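Local coordinates for protein argonaute (Aquifex aeolicus, PDB 1YVU) that cleaves target RNA as an endonuclease, using a short single-stranded DNA guide to bind and select the complementary strand, at residues Leu35-Leu48 with Phe57-Thr71. Residues are numbered along the deposited sequence; the frame is centred on the assembly and turned at random.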
ATOM      1  N   LEU A  35     -24.224  -3.493   5.829  1.00 69.40           N
ATOM      2  CA  LEU A  35     -25.001  -3.064   4.670  1.00 60.54           C
ATOM      3  C   LEU A  35     -24.459  -3.640   3.384  1.00 59.83           C
ATOM      4  O   LEU A  35     -25.225  -4.148   2.561  1.00 61.99           O
ATOM      5  CB  LEU A  35     -25.042  -1.543   4.585  1.00 53.82           C
ATOM      6  CG  LEU A  35     -26.005  -0.828   5.535  1.00 46.35           C
ATOM      7  CD1 LEU A  35     -25.825   0.658   5.394  1.00 40.99           C
ATOM      8  CD2 LEU A  35     -27.432  -1.215   5.261  1.00 50.09           C
ATOM      9  N   ASN A  36     -23.128  -3.683   3.292  1.00 61.97           N
ATOM     10  CA  ASN A  36     -22.419  -4.211   2.119  1.00 58.20           C
ATOM     11  C   ASN A  36     -22.534  -5.731   1.978  1.00 59.51           C
ATOM     12  O   ASN A  36     -22.446  -6.274   0.860  1.00 48.64           O
ATOM     13  CB  ASN A  36     -20.946  -3.809   2.172  1.00 63.04           C
ATOM     14  CG  ASN A  36     -20.567  -2.849   1.073  1.00 63.19           C
ATOM     15  OD1 ASN A  36     -20.441  -3.235  -0.095  1.00 64.42           O
ATOM     16  ND2 ASN A  36     -20.386  -1.586   1.436  1.00 60.67           N
ATOM     17  N   LYS A  37     -22.772  -6.383   3.127  1.00 60.88           N
ATOM     18  CA  LYS A  37     -22.937  -7.844   3.245  1.00 58.63           C
ATOM     19  C   LYS A  37     -24.358  -8.273   2.878  1.00 54.42           C
ATOM     20  O   LYS A  37     -24.556  -9.327   2.265  1.00 48.68           O
ATOM     21  CB  LYS A  37     -22.658  -8.310   4.676  1.00 63.21           C
ATOM     22  CG  LYS A  37     -21.276  -7.985   5.221  1.00 63.31           C
ATOM     23  CD  LYS A  37     -21.185  -8.437   6.684  1.00 67.28           C
ATOM     24  CE  LYS A  37     -19.822  -8.118   7.316  1.00 69.21           C
ATOM     25  NZ  LYS A  37     -19.680  -8.636   8.723  1.00 61.20           N
ATOM     26  N   VAL A  38     -25.331  -7.437   3.241  1.00 47.94           N
ATOM     27  CA  VAL A  38     -26.737  -7.701   2.969  1.00 48.29           C
ATOM     28  C   VAL A  38     -27.001  -7.577   1.502  1.00 44.59           C
ATOM     29  O   VAL A  38     -27.641  -8.439   0.919  1.00 43.26           O
ATOM     30  CB  VAL A  38     -27.650  -6.736   3.724  1.00 54.78           C
ATOM     31  CG1 VAL A  38     -29.143  -7.010   3.393  1.00 56.65           C
ATOM     32  CG2 VAL A  38     -27.410  -6.878   5.221  1.00 60.19           C
ATOM     33  N   ARG A  39     -26.482  -6.491   0.929  1.00 44.00           N
ATOM     34  CA  ARG A  39     -26.584  -6.160  -0.494  1.00 43.66           C
ATOM     35  C   ARG A  39     -26.053  -7.328  -1.342  1.00 46.32           C
ATOM     36  O   ARG A  39     -26.602  -7.634  -2.412  1.00 47.91           O
ATOM     37  CB  ARG A  39     -25.837  -4.836  -0.755  1.00 46.74           C
ATOM     38  CG  ARG A  39     -25.480  -4.491  -2.208  1.00 44.50           C
ATOM     39  CD  ARG A  39     -23.962  -4.454  -2.330  1.00 49.96           C
ATOM     40  NE  ARG A  39     -23.426  -4.563  -3.684  1.00 47.73           N
ATOM     41  CZ  ARG A  39     -23.602  -5.591  -4.517  1.00 53.55           C
ATOM     42  NH1 ARG A  39     -24.332  -6.646  -4.191  1.00 47.61           N
ATOM     43  NH2 ARG A  39     -22.924  -5.616  -5.652  1.00 63.67           N
ATOM     44  N   TRP A  40     -25.048  -8.025  -0.801  1.00 40.79           N
ATOM     45  CA  TRP A  40     -24.447  -9.170  -1.463  1.00 43.88           C
ATOM     46  C   TRP A  40     -25.448 -10.322  -1.440  1.00 45.65           C
ATOM     47  O   TRP A  40     -25.691 -10.973  -2.467  1.00 43.80           O
ATOM     48  CB  TRP A  40     -23.116  -9.541  -0.771  1.00 38.77           C
ATOM     49  CG  TRP A  40     -22.483 -10.838  -1.240  1.00 49.17           C
ATOM     50  CD1 TRP A  40     -22.384 -11.999  -0.517  1.00 48.48           C
ATOM     51  CD2 TRP A  40     -21.967 -11.138  -2.551  1.00 50.84           C
ATOM     52  NE1 TRP A  40     -21.863 -13.007  -1.297  1.00 56.06           N
ATOM     53  CE2 TRP A  40     -21.597 -12.511  -2.548  1.00 53.76           C
ATOM     54  CE3 TRP A  40     -21.788 -10.389  -3.737  1.00 55.42           C
ATOM     55  CZ2 TRP A  40     -21.054 -13.154  -3.695  1.00 54.35           C
ATOM     56  CZ3 TRP A  40     -21.244 -11.035  -4.884  1.00 56.59           C
ATOM     57  CH2 TRP A  40     -20.887 -12.405  -4.844  1.00 51.82           C
ATOM     58  N   ARG A  41     -26.089 -10.486  -0.282  1.00 44.17           N
ATOM     59  CA  ARG A  41     -27.072 -11.537  -0.046  1.00 40.42           C
ATOM     60  C   ARG A  41     -28.396 -11.314  -0.746  1.00 40.78           C
ATOM     61  O   ARG A  41     -29.026 -12.304  -1.158  1.00 36.29           O
ATOM     62  CB  ARG A  41     -27.258 -11.739   1.444  1.00 42.73           C
ATOM     63  CG  ARG A  41     -25.979 -12.219   2.112  1.00 50.34           C
ATOM     64  CD  ARG A  41     -26.144 -12.360   3.621  1.00 56.45           C
ATOM     65  NE  ARG A  41     -25.059 -13.092   4.292  1.00 57.98           N
ATOM     66  CZ  ARG A  41     -24.752 -14.376   4.088  1.00 56.46           C
ATOM     67  NH1 ARG A  41     -25.414 -15.122   3.198  1.00 61.27           N
ATOM     68  NH2 ARG A  41     -23.870 -14.965   4.886  1.00 63.09           N
ATOM     69  N   VAL A  42     -28.765 -10.028  -0.950  1.00 37.02           N
ATOM     70  CA  VAL A  42     -30.009  -9.640  -1.663  1.00 31.17           C
ATOM     71  C   VAL A  42     -29.813 -10.080  -3.094  1.00 26.98           C
ATOM     72  O   VAL A  42     -30.714 -10.584  -3.704  1.00 28.64           O
ATOM     73  CB  VAL A  42     -30.298  -8.117  -1.755  1.00 29.29           C
ATOM     74  CG1 VAL A  42     -31.723  -7.877  -2.313  1.00 29.32           C
ATOM     75  CG2 VAL A  42     -30.179  -7.449  -0.442  1.00 31.06           C
ATOM     76  N   PHE A  43     -28.606  -9.904  -3.601  1.00 24.37           N
ATOM     77  CA  PHE A  43     -28.253 -10.318  -4.946  1.00 26.96           C
ATOM     78  C   PHE A  43     -28.198 -11.878  -5.044  1.00 31.76           C
ATOM     79  O   PHE A  43     -28.610 -12.445  -6.052  1.00 29.59           O
ATOM     80  CB  PHE A  43     -26.933  -9.593  -5.326  1.00 28.36           C
ATOM     81  CG  PHE A  43     -26.161 -10.214  -6.470  1.00 25.17           C
ATOM     82  CD1 PHE A  43     -26.742 -10.385  -7.754  1.00 17.19           C
ATOM     83  CD2 PHE A  43     -24.840 -10.664  -6.248  1.00 21.63           C
ATOM     84  CE1 PHE A  43     -26.022 -11.004  -8.801  1.00 22.29           C
ATOM     85  CE2 PHE A  43     -24.098 -11.286  -7.287  1.00 19.12           C
ATOM     86  CZ  PHE A  43     -24.695 -11.458  -8.564  1.00 24.10           C
ATOM     87  N   LEU A  44     -27.781 -12.561  -3.977  1.00 36.41           N
ATOM     88  CA  LEU A  44     -27.705 -14.028  -3.993  1.00 42.99           C
ATOM     89  C   LEU A  44     -29.047 -14.768  -4.028  1.00 46.96           C
ATOM     90  O   LEU A  44     -29.233 -15.669  -4.858  1.00 39.70           O
ATOM     91  CB  LEU A  44     -26.879 -14.542  -2.811  1.00 44.34           C
ATOM     92  CG  LEU A  44     -25.364 -14.320  -2.758  1.00 45.37           C
ATOM     93  CD1 LEU A  44     -24.844 -15.161  -1.607  1.00 45.76           C
ATOM     94  CD2 LEU A  44     -24.668 -14.728  -4.054  1.00 36.11           C
ATOM     95  N   GLN A  45     -29.971 -14.366  -3.138  1.00 53.66           N
ATOM     96  CA  GLN A  45     -31.322 -14.952  -3.016  1.00 53.55           C
ATOM     97  C   GLN A  45     -32.255 -14.614  -4.174  1.00 56.15           C
ATOM     98  O   GLN A  45     -33.054 -15.456  -4.611  1.00 55.69           O
ATOM     99  CB  GLN A  45     -31.965 -14.546  -1.690  1.00 66.83           C
ATOM    100  CG  GLN A  45     -31.491 -15.391  -0.523  1.00 69.04           C
ATOM    101  CD  GLN A  45     -32.490 -15.457   0.620  1.00 74.83           C
ATOM    102  OE1 GLN A  45     -33.703 -15.574   0.406  1.00 73.16           O
ATOM    103  NE2 GLN A  45     -31.975 -15.411   1.847  1.00 79.35           N
ATOM    104  N   THR A  46     -32.097 -13.390  -4.682  1.00 57.94           N
ATOM    105  CA  THR A  46     -32.853 -12.847  -5.816  1.00 57.25           C
ATOM    106  C   THR A  46     -32.299 -13.431  -7.109  1.00 58.29           C
ATOM    107  O   THR A  46     -32.971 -14.196  -7.800  1.00 59.15           O
ATOM    108  CB  THR A  46     -32.733 -11.288  -5.894  1.00 59.78           C
ATOM    109  OG1 THR A  46     -33.091 -10.708  -4.634  1.00 68.90           O
ATOM    110  CG2 THR A  46     -33.650 -10.723  -6.917  1.00 70.79           C
ATOM    111  N   GLY A  47     -31.059 -13.068  -7.402  1.00 52.91           N
ATOM    112  CA  GLY A  47     -30.409 -13.527  -8.611  1.00 54.45           C
ATOM    113  C   GLY A  47     -30.313 -12.388  -9.597  1.00 53.17           C
ATOM    114  O   GLY A  47     -29.803 -12.571 -10.699  1.00 54.08           O
ATOM    115  N   LEU A  48     -30.827 -11.221  -9.207  1.00 47.30           N
ATOM    116  CA  LEU A  48     -30.812 -10.029 -10.055  1.00 47.49           C
ATOM    117  C   LEU A  48     -29.887  -8.987  -9.450  1.00 47.46           C
ATOM    118  O   LEU A  48     -29.897  -8.797  -8.230  1.00 45.68           O
ATOM    119  CB  LEU A  48     -32.225  -9.416 -10.169  1.00 47.75           C
ATOM    120  CG  LEU A  48     -33.386 -10.201 -10.797  1.00 42.19           C
ATOM    121  CD1 LEU A  48     -34.688  -9.624 -10.351  1.00 36.06           C
ATOM    122  CD2 LEU A  48     -33.297 -10.230 -12.312  1.00 51.00           C
ATOM    123  N   PHE A  57     -32.803  -1.186  -1.047  1.00 37.44           N
ATOM    124  CA  PHE A  57     -32.004  -2.083  -1.880  1.00 39.43           C
ATOM    125  C   PHE A  57     -32.685  -2.321  -3.223  1.00 39.52           C
ATOM    126  O   PHE A  57     -33.554  -3.182  -3.366  1.00 42.97           O
ATOM    127  CB  PHE A  57     -31.745  -3.418  -1.178  1.00 39.77           C
ATOM    128  CG  PHE A  57     -30.898  -3.297   0.052  1.00 46.82           C
ATOM    129  CD1 PHE A  57     -31.443  -2.779   1.245  1.00 43.78           C
ATOM    130  CD2 PHE A  57     -29.546  -3.666   0.026  1.00 41.00           C
ATOM    131  CE1 PHE A  57     -30.649  -2.622   2.403  1.00 48.92           C
ATOM    132  CE2 PHE A  57     -28.737  -3.516   1.174  1.00 38.03           C
ATOM    133  CZ  PHE A  57     -29.289  -2.991   2.366  1.00 46.80           C
ATOM    134  N   TRP A  58     -32.230  -1.577  -4.224  1.00 42.19           N
ATOM    135  CA  TRP A  58     -32.768  -1.645  -5.579  1.00 42.93           C
ATOM    136  C   TRP A  58     -32.237  -2.836  -6.382  1.00 40.12           C
ATOM    137  O   TRP A  58     -31.043  -2.993  -6.532  1.00 38.84           O
ATOM    138  CB  TRP A  58     -32.461  -0.333  -6.310  1.00 47.17           C
ATOM    139  CG  TRP A  58     -33.170   0.926  -5.781  1.00 51.44           C
ATOM    140  CD1 TRP A  58     -33.163   1.401  -4.504  1.00 47.56           C
ATOM    141  CD2 TRP A  58     -34.017   1.819  -6.535  1.00 50.00           C
ATOM    142  NE1 TRP A  58     -33.955   2.522  -4.402  1.00 44.08           N
ATOM    143  CE2 TRP A  58     -34.498   2.801  -5.632  1.00 45.66           C
ATOM    144  CE3 TRP A  58     -34.425   1.881  -7.896  1.00 51.00           C
ATOM    145  CZ2 TRP A  58     -35.380   3.838  -6.038  1.00 47.91           C
ATOM    146  CZ3 TRP A  58     -35.311   2.922  -8.308  1.00 44.90           C
ATOM    147  CH2 TRP A  58     -35.774   3.880  -7.375  1.00 44.07           C
ATOM    148  N   CYS A  59     -33.137  -3.646  -6.927  1.00 37.94           N
ATOM    149  CA  CYS A  59     -32.750  -4.819  -7.708  1.00 39.06           C
ATOM    150  C   CYS A  59     -33.180  -4.733  -9.170  1.00 42.66           C
ATOM    151  O   CYS A  59     -34.318  -4.428  -9.457  1.00 41.29           O
ATOM    152  CB  CYS A  59     -33.320  -6.072  -7.060  1.00 39.46           C
ATOM    153  SG  CYS A  59     -32.853  -6.204  -5.349  1.00 36.62           S
ATOM    154  N   ALA A  60     -32.283  -5.103 -10.079  1.00 43.53           N
ATOM    155  CA  ALA A  60     -32.511  -5.048 -11.526  1.00 48.90           C
ATOM    156  C   ALA A  60     -33.440  -6.049 -12.212  1.00 50.70           C
ATOM    157  O   ALA A  60     -32.981  -7.011 -12.822  1.00 47.12           O
ATOM    158  CB  ALA A  60     -31.169  -5.004 -12.241  1.00 52.37           C
ATOM    159  N   GLY A  61     -34.734  -5.757 -12.193  1.00 56.16           N
ATOM    160  CA  GLY A  61     -35.705  -6.628 -12.831  1.00 69.64           C
ATOM    161  C   GLY A  61     -36.862  -7.044 -11.949  1.00 73.37           C
ATOM    162  O   GLY A  61     -36.984  -6.606 -10.801  1.00 75.54           O
ATOM    163  N   LYS A  62     -37.692  -7.933 -12.495  1.00 82.67           N
ATOM    164  CA  LYS A  62     -38.870  -8.440 -11.806  1.00 92.31           C
ATOM    165  C   LYS A  62     -38.694  -9.844 -11.240  1.00 95.62           C
ATOM    166  O   LYS A  62     -38.252 -10.763 -11.942  1.00 91.62           O
ATOM    167  CB  LYS A  62     -40.098  -8.421 -12.734  1.00 97.05           C
ATOM    168  CG  LYS A  62     -40.472  -7.051 -13.278  1.00 99.65           C
ATOM    169  CD  LYS A  62     -41.775  -7.091 -14.061  1.00106.37           C
ATOM    170  CE  LYS A  62     -42.068  -5.724 -14.672  1.00109.29           C
ATOM    171  NZ  LYS A  62     -43.428  -5.585 -15.278  1.00110.87           N
ATOM    172  N   VAL A  63     -38.981  -9.961  -9.943  1.00103.86           N
ATOM    173  CA  VAL A  63     -38.941 -11.231  -9.206  1.00109.46           C
ATOM    174  C   VAL A  63     -40.429 -11.536  -9.004  1.00114.05           C
ATOM    175  O   VAL A  63     -41.151 -10.733  -8.388  1.00117.01           O
ATOM    176  CB  VAL A  63     -38.320 -11.109  -7.769  1.00102.82           C
ATOM    177  CG1 VAL A  63     -37.801 -12.462  -7.284  1.00104.49           C
ATOM    178  CG2 VAL A  63     -37.259 -10.050  -7.699  1.00105.14           C
ATOM    179  N   GLU A  64     -40.894 -12.659  -9.555  1.00117.24           N
ATOM    180  CA  GLU A  64     -42.296 -13.069  -9.425  1.00121.21           C
ATOM    181  C   GLU A  64     -42.562 -13.621  -8.026  1.00122.46           C
ATOM    182  O   GLU A  64     -41.672 -14.234  -7.424  1.00122.79           O
ATOM    183  CB  GLU A  64     -42.651 -14.124 -10.479  1.00122.26           C
ATOM    184  CG  GLU A  64     -42.540 -13.626 -11.922  1.00124.89           C
ATOM    185  CD  GLU A  64     -42.965 -14.663 -12.958  1.00132.06           C
ATOM    186  OE1 GLU A  64     -42.908 -15.883 -12.669  1.00132.53           O
ATOM    187  OE2 GLU A  64     -43.355 -14.252 -14.075  1.00131.42           O
ATOM    188  N   LYS A  65     -43.764 -13.339  -7.506  1.00118.29           N
ATOM    189  CA  LYS A  65     -44.248 -13.781  -6.180  1.00118.93           C
ATOM    190  C   LYS A  65     -43.450 -13.283  -4.946  1.00114.76           C
ATOM    191  O   LYS A  65     -43.687 -13.765  -3.830  1.00115.23           O
ATOM    192  CB  LYS A  65     -44.386 -15.328  -6.130  1.00120.14           C
ATOM    193  CG  LYS A  65     -45.276 -16.001  -7.208  1.00119.17           C
ATOM    194  CD  LYS A  65     -44.872 -17.478  -7.381  1.00119.24           C
ATOM    195  CE  LYS A  65     -45.672 -18.199  -8.454  1.00117.21           C
ATOM    196  NZ  LYS A  65     -45.134 -19.574  -8.690  1.00115.12           N
ATOM    197  N   ASP A  66     -42.543 -12.312  -5.142  1.00118.68           N
ATOM    198  CA  ASP A  66     -41.700 -11.755  -4.059  1.00114.94           C
ATOM    199  C   ASP A  66     -42.456 -11.031  -2.932  1.00117.24           C
ATOM    200  O   ASP A  66     -43.206 -10.075  -3.173  1.00121.31           O
ATOM    201  CB  ASP A  66     -40.569 -10.846  -4.618  1.00114.44           C
ATOM    202  CG  ASP A  66     -41.062  -9.453  -5.070  1.00119.54           C
ATOM    203  OD1 ASP A  66     -41.778  -9.364  -6.093  1.00115.94           O
ATOM    204  OD2 ASP A  66     -40.746  -8.448  -4.383  1.00113.98           O
ATOM    205  N   THR A  67     -42.271 -11.504  -1.706  1.00114.81           N
ATOM    206  CA  THR A  67     -42.932 -10.887  -0.567  1.00112.10           C
ATOM    207  C   THR A  67     -41.830 -10.385   0.357  1.00107.41           C
ATOM    208  O   THR A  67     -41.436  -9.217   0.275  1.00103.64           O
ATOM    209  CB  THR A  67     -43.895 -11.891   0.164  1.00110.94           C
ATOM    210  OG1 THR A  67     -44.515 -12.750  -0.803  1.00111.15           O
ATOM    211  CG2 THR A  67     -45.008 -11.141   0.908  1.00114.03           C
ATOM    212  N   LEU A  68     -41.297 -11.298   1.176  1.00102.79           N
ATOM    213  CA  LEU A  68     -40.242 -11.009   2.152  1.00100.51           C
ATOM    214  C   LEU A  68     -38.939 -11.738   1.880  1.00 89.54           C
ATOM    215  O   LEU A  68     -38.925 -12.853   1.343  1.00 85.47           O
ATOM    216  CB  LEU A  68     -40.704 -11.374   3.564  1.00 93.23           C
ATOM    217  CG  LEU A  68     -41.927 -10.648   4.105  1.00 97.17           C
ATOM    218  CD1 LEU A  68     -43.034 -11.642   4.370  1.00 98.33           C
ATOM    219  CD2 LEU A  68     -41.549  -9.915   5.342  1.00 96.52           C
ATOM    220  N   TYR A  69     -37.846 -11.082   2.258  1.00 85.65           N
ATOM    221  CA  TYR A  69     -36.503 -11.614   2.097  1.00 82.10           C
ATOM    222  C   TYR A  69     -35.879 -11.809   3.461  1.00 75.92           C
ATOM    223  O   TYR A  69     -35.688 -10.849   4.208  1.00 67.52           O
ATOM    224  CB  TYR A  69     -35.673 -10.665   1.243  1.00 84.26           C
ATOM    225  CG  TYR A  69     -35.695 -11.021  -0.211  1.00 96.43           C
ATOM    226  CD1 TYR A  69     -36.894 -10.972  -0.951  1.00103.88           C
ATOM    227  CD2 TYR A  69     -34.536 -11.490  -0.853  1.00106.95           C
ATOM    228  CE1 TYR A  69     -36.949 -11.396  -2.310  1.00110.02           C
ATOM    229  CE2 TYR A  69     -34.567 -11.916  -2.213  1.00103.92           C
ATOM    230  CZ  TYR A  69     -35.779 -11.866  -2.931  1.00111.63           C
ATOM    231  OH  TYR A  69     -35.848 -12.276  -4.242  1.00112.64           O
ATOM    232  N   LEU A  70     -35.583 -13.070   3.772  1.00 73.28           N
ATOM    233  CA  LEU A  70     -35.023 -13.447   5.061  1.00 65.05           C
ATOM    234  C   LEU A  70     -33.553 -13.855   4.928  1.00 64.02           C
ATOM    235  O   LEU A  70     -33.191 -15.024   5.074  1.00 64.05           O
ATOM    236  CB  LEU A  70     -35.881 -14.570   5.702  1.00 69.14           C
ATOM    237  CG  LEU A  70     -37.427 -14.472   5.795  1.00 71.10           C
ATOM    238  CD1 LEU A  70     -38.024 -15.859   5.987  1.00 66.02           C
ATOM    239  CD2 LEU A  70     -37.916 -13.509   6.889  1.00 63.34           C
ATOM    240  N   THR A  71     -32.704 -12.882   4.624  1.00 59.65           N
ATOM    241  CA  THR A  71     -31.268 -13.122   4.486  1.00 56.56           C
ATOM    242  C   THR A  71     -30.592 -13.279   5.859  1.00 55.95           C
ATOM    243  O   THR A  71     -30.941 -12.593   6.816  1.00 52.84           O
ATOM    244  CB  THR A  71     -30.562 -12.007   3.614  1.00 60.85           C
ATOM    245  OG1 THR A  71     -30.848 -10.698   4.123  1.00 49.76           O
ATOM    246  CG2 THR A  71     -31.021 -12.074   2.175  1.00 53.51           C
TER
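F57 and V42, both buried, meet within Argonaute's N-terminal domain, where helix 35-46 runs at 29° to strand 57-59 and crosses strand 69-71 at 122°; the two strands belong to separate small antiparallel sheets. The F57 ring fits against the L35-V42 part of the helix: the backbone O of L35 and CB of R39 lie at its edge near the ring plane, and L35 CD2 reaches its CZ at 3.9 Å. A flat, apolar side chain suits a place walled by aliphatic groups, whereas the guanidinium of R39 turns off to a salt bridge with D103. V42 serves both neighbours because it branches at CB: CG2, anti to its own carbonyl carbon, faces F57, while CG1, anti to the backbone N (chi1 -171°), meets C59 SG at 3.6 Å. Further along, T71 lays CG2 against R41 CB (3.8 Å).

T46 closes the last turn. Its OG1 donates to V42 O over 2.6 Å, an acceptor also taken by T46 N, and lies 3.1 Å from Y69 CE2, while its CG2 packs on V63 CG2. Replacing it with an alanine would probably leave V42 O with the backbone N-H alone and open a gap between V63 and the Y69 ring. G47 then leaves the helix with positive phi, a conformation that a side chain would jam. Next, L48 sets CD2 against A60 O and CD1 against G61 C; CD1 also lies alongside V63 CG2, the two side chains pointing in opposite senses, 3.7 Å apart.

The outer side is looser. The turn from V63 to D66, a type II beta turn, is poorly ordered. Q45 is exposed, and while its CB approaches Y69 CE2 to 3.7 Å, its extended chain carries NE2 past T71 CG2 to a weak hydrogen bond with L70 O (3.5 Å).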